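Local coordinates for ankyrin repeat domain-containing protein EMB506, chloroplastic (Arabidopsis thaliana, PDB 6JD6), which takes part in the first differentiation of the proplastid during embryo development and is required for correct cotyledon and leaf-margin development, at residues P115-A120 with D140-N145; M123-M128 with I161-R166; L173-G178 with I182-Q187; R222-T227 with V264-I269. All coordinates share one frame; numbering follows the deposited sequence.

Contact 1. Residues P115-A120 with D140-N145; sequences PLQTLA and DVDKDN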
# COMPACT_ATOMS: atom_id res chain seq x y z
N PRO A 115 0.47 -10.03 -9.48
CA PRO A 115 1.14 -9.26 -10.54
C PRO A 115 0.52 -7.89 -10.77
O PRO A 115 1.25 -6.91 -10.82
CB PRO A 115 0.95 -10.14 -11.79
CG PRO A 115 0.79 -11.51 -11.26
CD PRO A 115 0.08 -11.38 -9.94
N LEU A 116 -0.81 -7.81 -10.89
CA LEU A 116 -1.47 -6.53 -11.09
C LEU A 116 -1.20 -5.56 -9.94
O LEU A 116 -0.98 -4.37 -10.15
CB LEU A 116 -2.98 -6.70 -11.25
CG LEU A 116 -3.54 -6.84 -12.67
CD1 LEU A 116 -5.06 -6.74 -12.64
CD2 LEU A 116 -2.93 -5.81 -13.61
N GLN A 117 -1.21 -6.09 -8.72
CA GLN A 117 -0.94 -5.28 -7.54
C GLN A 117 0.50 -4.77 -7.55
O GLN A 117 0.74 -3.58 -7.35
CB GLN A 117 -1.20 -6.08 -6.26
CG GLN A 117 -2.66 -6.43 -6.01
CD GLN A 117 -2.88 -7.00 -4.62
OE1 GLN A 117 -2.01 -6.91 -3.75
NE2 GLN A 117 -4.05 -7.59 -4.39
N THR A 118 1.44 -5.68 -7.79
CA THR A 118 2.86 -5.33 -7.81
C THR A 118 3.17 -4.33 -8.92
O THR A 118 3.87 -3.34 -8.70
CB THR A 118 3.75 -6.58 -7.97
OG1 THR A 118 3.58 -7.43 -6.82
CG2 THR A 118 5.21 -6.19 -8.09
N LEU A 119 2.62 -4.58 -10.10
CA LEU A 119 2.84 -3.68 -11.23
C LEU A 119 2.23 -2.31 -10.95
O LEU A 119 2.79 -1.28 -11.33
CB LEU A 119 2.26 -4.28 -12.52
CG LEU A 119 2.97 -5.53 -13.05
CD1 LEU A 119 2.21 -6.14 -14.22
CD2 LEU A 119 4.42 -5.23 -13.44
N ALA A 120 1.08 -2.30 -10.29
CA ALA A 120 0.45 -1.04 -9.88
C ALA A 120 1.35 -0.25 -8.94
O ALA A 120 1.56 0.95 -9.14
CB ALA A 120 -0.91 -1.31 -9.23
N ASP A 140 -9.78 -8.79 -10.49
CA ASP A 140 -9.25 -10.00 -9.85
C ASP A 140 -8.89 -9.71 -8.39
O ASP A 140 -8.22 -8.73 -8.10
CB ASP A 140 -8.02 -10.50 -10.62
CG ASP A 140 -7.41 -11.73 -9.99
OD1 ASP A 140 -6.33 -11.60 -9.37
OD2 ASP A 140 -8.01 -12.82 -10.10
N VAL A 141 -9.35 -10.57 -7.48
CA VAL A 141 -9.13 -10.34 -6.05
C VAL A 141 -8.07 -11.27 -5.45
O VAL A 141 -7.85 -12.38 -5.95
CB VAL A 141 -10.43 -10.49 -5.24
CG1 VAL A 141 -11.42 -9.39 -5.61
CG2 VAL A 141 -11.05 -11.87 -5.46
N ASP A 142 -7.43 -10.83 -4.38
CA ASP A 142 -6.45 -11.67 -3.69
C ASP A 142 -7.06 -12.37 -2.47
O ASP A 142 -8.28 -12.51 -2.36
CB ASP A 142 -5.19 -10.88 -3.31
CG ASP A 142 -5.44 -9.75 -2.31
OD1 ASP A 142 -6.51 -9.72 -1.66
OD2 ASP A 142 -4.55 -8.89 -2.17
N LYS A 143 -6.20 -12.81 -1.56
CA LYS A 143 -6.62 -13.55 -0.37
C LYS A 143 -7.44 -12.69 0.59
O LYS A 143 -8.16 -13.21 1.44
CB LYS A 143 -5.39 -14.09 0.35
CG LYS A 143 -4.43 -12.99 0.79
CD LYS A 143 -3.16 -13.56 1.38
CE LYS A 143 -2.42 -12.51 2.19
NZ LYS A 143 -2.09 -11.32 1.37
N ASP A 144 -7.31 -11.37 0.46
CA ASP A 144 -8.04 -10.42 1.30
C ASP A 144 -9.14 -9.72 0.51
O ASP A 144 -9.59 -8.64 0.89
CB ASP A 144 -7.08 -9.39 1.90
CG ASP A 144 -6.12 -10.00 2.90
OD1 ASP A 144 -6.52 -10.95 3.60
OD2 ASP A 144 -4.96 -9.53 2.98
N ASN A 145 -9.54 -10.34 -0.59
CA ASN A 145 -10.56 -9.80 -1.49
C ASN A 145 -10.26 -8.39 -1.98
O ASN A 145 -11.18 -7.60 -2.24
CB ASN A 145 -11.95 -9.87 -0.83
CG ASN A 145 -12.29 -11.26 -0.34
OD1 ASN A 145 -12.84 -11.42 0.75
ND2 ASN A 145 -11.97 -12.26 -1.14
O HOH W 1 -5.57 -8.34 -6.57
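Gln117, in the first turn of helix 115-121, meets Asp142, in the loop between helix 125-133 and helix 148-154, and this pair alone carries the direct contact. The direct link is a hydrogen bond: Gln117 NE2 donates to Asp142 OD2 over a short 2.6 Å, almost straight at 170°. The oxygen lies in the plane of the amide, yet the donor stands well above the carboxylate plane; amide and carboxylate are turned 65° apart. Gln117 spans the distance with a chain that stays extended beyond CG (chi2 -170°), which carries its amide off the helix.

Water makes a second link. It accepts from Gln117 NE2 at 2.8 Å and sits 3.1 Å from Asp140 O, to which it may donate, so both N-H groups of the amide are engaged on the loop side.

The remaining bonds shape the loop itself. Asp142 OD1 accepts from Asp144 N at 2.8 Å, an Asx turn, and from Gln146 N as well. A type I beta turn runs through the same residues, with Asn145 N reaching Asp142 O at 3.1 Å. Thr118, next along the helix, bonds to a polar side chain of a neighbouring protein chain.

At its other end the amide is held as well: Gln117 OE1 accepts from Lys151 NZ. That cation would probably polarise the amide and strengthen its N-H donors toward the negative carboxylate. Asp142 thus divides its work: one oxygen shapes the turn, and the other ties it to helix 115-121 of the first ankyrin repeat.

Contact 2. Residues M123-M128 with I161-R166; sequences MQIQLM and ISHLLR. With SO4 (sulfate ion), chain I.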
# COMPACT_ATOMS: atom_id res chain seq x y z
N MET A 123 4.30 1.23 -10.62
CA MET A 123 3.97 2.18 -11.68
C MET A 123 4.15 1.60 -13.09
O MET A 123 4.62 2.29 -13.99
CB MET A 123 4.83 3.44 -11.55
CG MET A 123 4.68 4.18 -10.23
SD MET A 123 3.11 5.05 -10.14
CE MET A 123 3.02 5.74 -11.80
N GLN A 124 3.77 0.34 -13.28
CA GLN A 124 3.94 -0.31 -14.57
C GLN A 124 2.61 -0.44 -15.30
O GLN A 124 2.07 -1.53 -15.45
CB GLN A 124 4.58 -1.69 -14.38
CG GLN A 124 5.99 -1.67 -13.82
CD GLN A 124 7.05 -1.40 -14.88
OE1 GLN A 124 6.78 -0.77 -15.91
NE2 GLN A 124 8.27 -1.88 -14.63
N ILE A 125 2.10 0.69 -15.77
CA ILE A 125 0.77 0.74 -16.36
C ILE A 125 0.63 -0.12 -17.62
O ILE A 125 -0.32 -0.90 -17.74
CB ILE A 125 0.34 2.20 -16.64
CG1 ILE A 125 0.03 2.90 -15.31
CG2 ILE A 125 -0.87 2.24 -17.56
CD1 ILE A 125 -0.37 4.35 -15.47
N GLN A 126 1.58 0.01 -18.54
CA GLN A 126 1.54 -0.77 -19.78
C GLN A 126 1.55 -2.28 -19.50
O GLN A 126 0.81 -3.04 -20.13
CB GLN A 126 2.70 -0.39 -20.70
CG GLN A 126 2.68 -1.12 -22.04
CD GLN A 126 1.39 -0.90 -22.81
OE1 GLN A 126 1.07 0.23 -23.18
NE2 GLN A 126 0.65 -1.98 -23.04
N LEU A 127 2.37 -2.71 -18.55
CA LEU A 127 2.42 -4.13 -18.19
C LEU A 127 1.12 -4.61 -17.57
O LEU A 127 0.72 -5.76 -17.77
CB LEU A 127 3.60 -4.42 -17.26
CG LEU A 127 4.98 -4.32 -17.91
CD1 LEU A 127 6.07 -4.66 -16.90
CD2 LEU A 127 5.08 -5.22 -19.14
N MET A 128 0.45 -3.74 -16.82
CA MET A 128 -0.87 -4.04 -16.29
C MET A 128 -1.86 -4.27 -17.43
O MET A 128 -2.59 -5.26 -17.44
CB MET A 128 -1.38 -2.91 -15.40
CG MET A 128 -0.56 -2.70 -14.14
SD MET A 128 -1.23 -1.38 -13.11
CE MET A 128 -2.74 -2.14 -12.54
N ILE A 161 -4.19 4.75 -10.25
CA ILE A 161 -5.58 4.76 -9.80
C ILE A 161 -6.53 5.27 -10.88
O ILE A 161 -7.49 4.59 -11.24
CB ILE A 161 -5.74 5.62 -8.53
CG1 ILE A 161 -5.03 4.95 -7.36
CG2 ILE A 161 -7.22 5.85 -8.22
CD1 ILE A 161 -4.69 5.90 -6.22
N SER A 162 -6.24 6.45 -11.42
CA SER A 162 -7.11 7.05 -12.43
C SER A 162 -7.13 6.23 -13.72
O SER A 162 -8.15 6.17 -14.40
CB SER A 162 -6.70 8.49 -12.72
OG SER A 162 -5.42 8.55 -13.32
N HIS A 163 -6.01 5.60 -14.05
CA HIS A 163 -5.94 4.73 -15.22
C HIS A 163 -6.88 3.54 -15.07
O HIS A 163 -7.64 3.22 -15.98
CB HIS A 163 -4.51 4.22 -15.44
CG HIS A 163 -4.39 3.24 -16.56
ND1 HIS A 163 -4.26 3.61 -17.88
CD2 HIS A 163 -4.40 1.88 -16.56
CE1 HIS A 163 -4.19 2.54 -18.65
NE2 HIS A 163 -4.27 1.47 -17.87
N LEU A 164 -6.81 2.88 -13.91
CA LEU A 164 -7.66 1.73 -13.61
C LEU A 164 -9.15 2.08 -13.68
O LEU A 164 -9.94 1.33 -14.24
CB LEU A 164 -7.33 1.17 -12.23
CG LEU A 164 -6.03 0.38 -12.10
CD1 LEU A 164 -5.73 0.06 -10.64
CD2 LEU A 164 -6.11 -0.90 -12.92
N LEU A 165 -9.51 3.23 -13.11
CA LEU A 165 -10.90 3.69 -13.13
C LEU A 165 -11.38 3.95 -14.55
O LEU A 165 -12.51 3.62 -14.89
CB LEU A 165 -11.07 4.94 -12.27
CG LEU A 165 -10.94 4.71 -10.76
CD1 LEU A 165 -10.94 6.03 -9.99
CD2 LEU A 165 -12.06 3.82 -10.27
N ARG A 166 -10.52 4.55 -15.37
CA ARG A 166 -10.88 4.81 -16.76
C ARG A 166 -11.04 3.50 -17.52
O ARG A 166 -11.85 3.41 -18.45
CB ARG A 166 -9.84 5.71 -17.45
CG ARG A 166 -9.94 7.17 -17.05
CD ARG A 166 -9.07 8.05 -17.94
NE ARG A 166 -7.66 7.67 -17.88
CZ ARG A 166 -6.80 8.11 -16.96
NH1 ARG A 166 -7.21 8.95 -16.02
NH2 ARG A 166 -5.54 7.71 -16.98
S SO4 I . -4.94 6.00 -20.33
O1 SO4 I . -5.08 7.25 -21.07
O2 SO4 I . -6.23 5.62 -19.76
O3 SO4 I . -4.46 4.96 -21.23
O4 SO4 I . -3.97 6.19 -19.24
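Ile125 and His163 meet where the second helices of ankyrin repeats 1 and 2 lie side by side, on the outer layer of the stack. The methyl Ile125 CG2 sits over the centre of one imidazole face, 3.5 Å from the centroid of the His163 ring and only 8° off its normal, a clean CH-pi contact. His163 presents that face because its CG stands anti to the backbone N (chi1 175°), swinging the ring across to helix 125-133.

The ring edge is polar. His163 ND1 donates to O4 of a sulfate ion at 2.9 Å, and NE2 bonds to Asp129 OD1, so hydrogen bonds at both nitrogens fix the rotation of the ring. Arg166, one turn further on, shares the anion: its NE reaches sulfate O2 at 3.1 Å, while its NH2 joins His163 at O4. Ser162 O lies against one guanidinium face. The sulfate probably comes from the crystallisation liquor; with an anionic acceptor at each nitrogen, sulfate O4 and Asp129 OD1, the imidazole is likely to be protonated.

Deeper in, Met128 bends at chi3 (69°) and lays its CE against Leu164 CD2, 3.6 Å away, the two chains crossing at about a right angle. Were His163 an alanine, Ile125 CG2 would probably lose the flat face it covers and Asp129 its ring partner.

Apolar contact toward the inner helices, where Met128 touches Leu116 and Leu119, with polar groups toward the outside, is the layering expected where consecutive repeats stack in an ankyrin solenoid.

Contact 3. Residues L173-G178 with I182-Q187; sequences LQDRDG and IHYAVQ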
# COMPACT_ATOMS: atom_id res chain seq x y z
N LEU A 173 -16.28 -2.05 -4.82
CA LEU A 173 -16.00 -3.32 -4.16
C LEU A 173 -15.43 -3.19 -2.75
O LEU A 173 -14.46 -2.47 -2.52
CB LEU A 173 -15.05 -4.17 -5.01
CG LEU A 173 -15.63 -4.66 -6.34
CD1 LEU A 173 -14.58 -5.38 -7.17
CD2 LEU A 173 -16.83 -5.55 -6.09
N GLN A 174 -16.04 -3.89 -1.81
CA GLN A 174 -15.51 -3.95 -0.45
C GLN A 174 -14.62 -5.17 -0.30
O GLN A 174 -14.96 -6.26 -0.78
CB GLN A 174 -16.66 -4.02 0.57
CG GLN A 174 -17.35 -2.69 0.80
CD GLN A 174 -18.62 -2.86 1.60
OE1 GLN A 174 -19.66 -3.21 1.05
NE2 GLN A 174 -18.54 -2.62 2.91
N ASP A 175 -13.48 -5.01 0.36
CA ASP A 175 -12.59 -6.14 0.57
C ASP A 175 -13.02 -6.98 1.77
O ASP A 175 -14.13 -6.83 2.29
CB ASP A 175 -11.11 -5.72 0.65
CG ASP A 175 -10.77 -4.89 1.89
OD1 ASP A 175 -11.56 -4.84 2.86
OD2 ASP A 175 -9.67 -4.29 1.90
N ARG A 176 -12.12 -7.86 2.21
CA ARG A 176 -12.39 -8.82 3.28
C ARG A 176 -12.79 -8.13 4.58
O ARG A 176 -13.58 -8.65 5.36
CB ARG A 176 -11.14 -9.68 3.51
CG ARG A 176 -11.26 -10.66 4.65
CD ARG A 176 -9.91 -11.30 4.96
NE ARG A 176 -10.03 -12.26 6.05
CZ ARG A 176 -9.05 -13.04 6.47
NH1 ARG A 176 -7.87 -12.99 5.87
NH2 ARG A 176 -9.26 -13.88 7.47
N ASP A 177 -12.24 -6.94 4.80
CA ASP A 177 -12.51 -6.18 6.02
C ASP A 177 -13.70 -5.24 5.83
O ASP A 177 -14.02 -4.44 6.71
CB ASP A 177 -11.26 -5.39 6.44
CG ASP A 177 -10.05 -6.30 6.69
OD1 ASP A 177 -10.21 -7.34 7.36
OD2 ASP A 177 -8.94 -5.96 6.21
N GLY A 178 -14.36 -5.33 4.68
CA GLY A 178 -15.50 -4.48 4.37
C GLY A 178 -15.07 -3.09 3.92
O GLY A 178 -15.87 -2.17 3.86
N ILE A 182 -12.93 4.06 -1.34
CA ILE A 182 -13.08 5.36 -0.69
C ILE A 182 -12.51 5.36 0.75
O ILE A 182 -11.95 6.36 1.18
CB ILE A 182 -14.54 5.88 -0.73
CG1 ILE A 182 -14.65 7.29 -0.13
CG2 ILE A 182 -15.48 4.93 -0.02
CD1 ILE A 182 -13.90 8.34 -0.90
N HIS A 183 -12.65 4.25 1.47
CA HIS A 183 -12.07 4.11 2.81
C HIS A 183 -10.55 4.33 2.75
O HIS A 183 -9.98 5.11 3.52
CB HIS A 183 -12.32 2.71 3.38
CG HIS A 183 -13.68 2.51 3.98
ND1 HIS A 183 -14.58 1.59 3.49
CD2 HIS A 183 -14.27 3.08 5.06
CE1 HIS A 183 -15.68 1.62 4.23
NE2 HIS A 183 -15.52 2.51 5.18
N TYR A 184 -9.89 3.62 1.84
CA TYR A 184 -8.44 3.69 1.75
C TYR A 184 -7.93 5.02 1.20
O TYR A 184 -6.87 5.50 1.60
CB TYR A 184 -7.90 2.53 0.91
CG TYR A 184 -8.06 1.17 1.55
CD1 TYR A 184 -7.44 0.87 2.75
CD2 TYR A 184 -8.82 0.18 0.94
CE1 TYR A 184 -7.58 -0.38 3.34
CE2 TYR A 184 -8.97 -1.07 1.52
CZ TYR A 184 -8.35 -1.34 2.72
OH TYR A 184 -8.49 -2.58 3.29
N ALA A 185 -8.68 5.63 0.29
CA ALA A 185 -8.30 6.92 -0.27
C ALA A 185 -8.31 7.98 0.83
O ALA A 185 -7.47 8.87 0.88
CB ALA A 185 -9.24 7.32 -1.40
N VAL A 186 -9.28 7.86 1.73
CA VAL A 186 -9.34 8.73 2.88
C VAL A 186 -8.19 8.44 3.86
O VAL A 186 -7.53 9.37 4.34
CB VAL A 186 -10.70 8.64 3.59
CG1 VAL A 186 -10.66 9.35 4.91
CG2 VAL A 186 -11.79 9.22 2.68
N GLN A 187 -7.93 7.16 4.14
CA GLN A 187 -6.86 6.81 5.08
C GLN A 187 -5.47 7.31 4.67
O GLN A 187 -4.68 7.72 5.53
CB GLN A 187 -6.79 5.31 5.39
CG GLN A 187 -5.95 5.04 6.64
CD GLN A 187 -5.57 3.58 6.85
OE1 GLN A 187 -5.44 2.82 5.90
NE2 GLN A 187 -5.39 3.20 8.12
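The Tyr184 ring receives Asp175 at its edge: Asp175 OD2 lies in the ring plane, beside CE2 and CZ, while the carboxylate itself is turned 66° from the ring. The side chains approach from opposite directions, and Tyr184 OH donates to Asp175 OD2 at 2.5 Å, a length short enough to be read with some caution. The same carboxylate oxygen also accepts from Gln146 NE2. Around the tyrosine pack His150, Ile153 and Ile154 of helix 148-154. The His183 ring meets Gly178 O obliquely, with CE1 3.8 Å from it.

This is the step into the first helix of a repeat from the loop that in ankyrin repeats forms the beta-hairpin finger, here a type I turn from Asp175 to Gly178. His183 occupies the histidine place of a variant TPLH motif, its ND1 bonded to Ala180 N and its NE2 to Trp212 O in the following repeat. Asp175 has CG between its backbone N and carbonyl carbon (chi1 68°), which turns OD1 back to Asp177 N, 2.9 Å away, in an Asx turn. Gln174 NE2 meets Gly178 O at 2.9 Å, tilted from the carbonyl plane. Tyr184 OH and Asp177 OD2 both pair with basic side chains of a neighbouring protein chain.

Contact 4. Residues R222-T227 with V264-I269; sequences RNRDIT and VKLLKI. With SO4 (sulfate ion), chain C.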
# COMPACT_ATOMS: atom_id res chain seq x y z
N ARG A 222 -7.41 13.44 11.15
CA ARG A 222 -7.39 14.87 11.51
C ARG A 222 -7.41 15.80 10.31
O ARG A 222 -7.14 17.00 10.44
CB ARG A 222 -6.20 15.23 12.43
CG ARG A 222 -5.89 14.20 13.52
CD ARG A 222 -7.14 13.76 14.25
NE ARG A 222 -7.63 14.76 15.20
CZ ARG A 222 -8.81 14.67 15.81
NH1 ARG A 222 -9.62 13.66 15.53
NH2 ARG A 222 -9.18 15.60 16.69
N ASN A 223 -7.73 15.27 9.14
CA ASN A 223 -7.71 16.08 7.92
C ASN A 223 -8.98 16.89 7.70
O ASN A 223 -10.04 16.35 7.38
CB ASN A 223 -7.43 15.21 6.69
CG ASN A 223 -7.02 16.04 5.49
OD1 ASN A 223 -7.87 16.58 4.77
ND2 ASN A 223 -5.71 16.18 5.29
N ARG A 224 -8.86 18.21 7.86
CA ARG A 224 -10.00 19.11 7.72
C ARG A 224 -10.55 19.18 6.30
O ARG A 224 -11.76 19.16 6.10
CB ARG A 224 -9.61 20.52 8.21
CG ARG A 224 -9.35 20.59 9.71
CD ARG A 224 -8.66 21.89 10.11
NE ARG A 224 -7.30 21.97 9.57
CZ ARG A 224 -6.45 22.96 9.82
NH1 ARG A 224 -6.83 23.97 10.60
NH2 ARG A 224 -5.24 22.95 9.29
N ASP A 225 -9.67 19.26 5.30
CA ASP A 225 -10.10 19.34 3.91
C ASP A 225 -10.93 18.13 3.47
O ASP A 225 -11.97 18.28 2.83
CB ASP A 225 -8.91 19.51 2.96
CG ASP A 225 -8.34 20.91 2.99
OD1 ASP A 225 -9.02 21.82 3.51
OD2 ASP A 225 -7.22 21.11 2.48
N ILE A 226 -10.45 16.94 3.80
CA ILE A 226 -11.14 15.72 3.40
C ILE A 226 -12.42 15.49 4.21
O ILE A 226 -13.44 15.06 3.66
CB ILE A 226 -10.20 14.50 3.46
CG1 ILE A 226 -9.15 14.62 2.34
CG2 ILE A 226 -10.98 13.20 3.31
CD1 ILE A 226 -8.10 13.53 2.37
N THR A 227 -12.38 15.80 5.50
CA THR A 227 -13.59 15.77 6.33
C THR A 227 -14.66 16.68 5.72
O THR A 227 -15.82 16.27 5.57
CB THR A 227 -13.30 16.20 7.78
OG1 THR A 227 -12.42 15.26 8.41
CG2 THR A 227 -14.60 16.29 8.59
N VAL A 264 -14.46 19.47 15.10
CA VAL A 264 -15.76 19.55 15.77
C VAL A 264 -16.64 20.60 15.10
O VAL A 264 -17.82 20.38 14.85
CB VAL A 264 -15.60 19.88 17.27
CG1 VAL A 264 -16.92 20.38 17.86
CG2 VAL A 264 -15.10 18.66 18.03
N LYS A 265 -16.03 21.75 14.81
CA LYS A 265 -16.73 22.85 14.15
C LYS A 265 -17.29 22.42 12.80
O LYS A 265 -18.47 22.64 12.51
CB LYS A 265 -15.78 24.04 14.01
CG LYS A 265 -16.39 25.29 13.44
CD LYS A 265 -15.65 26.53 13.93
CE LYS A 265 -14.14 26.40 13.70
NZ LYS A 265 -13.42 27.64 14.11
N LEU A 266 -16.46 21.78 11.97
CA LEU A 266 -16.91 21.23 10.70
C LEU A 266 -18.08 20.25 10.88
O LEU A 266 -19.03 20.25 10.09
CB LEU A 266 -15.76 20.51 9.99
CG LEU A 266 -14.69 21.38 9.34
CD1 LEU A 266 -13.56 20.52 8.79
CD2 LEU A 266 -15.29 22.25 8.25
N LEU A 267 -18.00 19.42 11.91
CA LEU A 267 -19.00 18.39 12.14
C LEU A 267 -20.30 18.94 12.70
O LEU A 267 -21.34 18.29 12.62
CB LEU A 267 -18.44 17.31 13.08
CG LEU A 267 -17.35 16.42 12.49
CD1 LEU A 267 -16.60 15.67 13.59
CD2 LEU A 267 -17.94 15.45 11.47
N LYS A 268 -20.25 20.15 13.25
CA LYS A 268 -21.45 20.76 13.83
C LYS A 268 -22.15 21.70 12.86
O LYS A 268 -23.31 22.04 13.04
CB LYS A 268 -21.10 21.50 15.12
CG LYS A 268 -20.82 20.59 16.31
CD LYS A 268 -22.07 19.80 16.70
CE LYS A 268 -21.84 18.99 17.96
NZ LYS A 268 -23.06 18.24 18.39
N ILE A 269 -21.43 22.12 11.82
CA ILE A 269 -21.96 23.11 10.88
C ILE A 269 -22.21 22.54 9.48
O ILE A 269 -23.28 22.75 8.91
CB ILE A 269 -21.02 24.33 10.79
CG1 ILE A 269 -20.93 25.01 12.15
CG2 ILE A 269 -21.51 25.30 9.73
CD1 ILE A 269 -19.94 26.16 12.20
S SO4 C . -5.81 19.88 6.92
O1 SO4 C . -5.12 21.16 7.05
O2 SO4 C . -6.80 19.96 5.86
O3 SO4 C . -4.85 18.83 6.59
O4 SO4 C . -6.44 19.55 8.20
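Leu266 sets a methyl against backbone: its CD1 comes 3.5 Å from Arg224 O, in the first turn of helix 224-232, with Arg224 CB 4.0 Å from the same CD1. Thr227 completes the touch, its CG2 lying 4.4 Å from Leu266 CD1 and near Leu267 CD2 as well. Between these two segments the touch is made by few atoms.

The helix start beside it is densely bonded. Asn223 is the N-cap, its OD1 taking the Ile226 N-H at 2.8 Å in the carbonyl plane, with CG anti to the backbone N (chi1 -164°). Its backbone O is gripped twice, by Thr227 N and Thr227 OG1, which arrive from opposite faces of the carbonyl plane. With the amide of Asn223 replaced by a bare methyl, as in an alanine, Ile226 N is likely to lose its capping acceptor and the first turn to fray more readily.

A sulfate, probably from the crystallisation liquor, sits on this same helix end. Arg224 N holds its O4 at 2.8 Å, Asp225 N its O2 at 3.0 Å, and the bent Arg224 chain curls back so that NE meets O4 and NH2 meets O1. Arg224 NH1 is left to a salt bridge with Asp262.

Helix 214-220 lies against Thr227 through Leu215, Ala218 and Val219, helix 247-252 backs Leu267 through Ala251, and helix 260-269 also lends Leu263 to Thr227, joining repeats 4 and 5.

How the contacts relate
From the N terminus, helix 115-121 opens contact 1 and the turn into helix 125-133 opens contact 2 before either closes; contact 1 closes at 140-145 and contact 2 at 161-166, so the two cross. They touch directly: Met128 packs on Leu119 and Ala120, and Leu119 O is probably bonded to Gln124 N. Contact 3 follows in series as a short local closure, from the loop at 173-178 into helix 181-187, and its Asp175 and Arg176 lie against Asp144 and Asn145 of contact 1. Contact 4 closes a longer loop near the C-terminal end. Contacts 1 and 2 join repeats 1 and 2, contact 4 joins 4 and 5, and a Val186-Ile226 touch between contacts 3 and 4 bridges repeats 3 and 4.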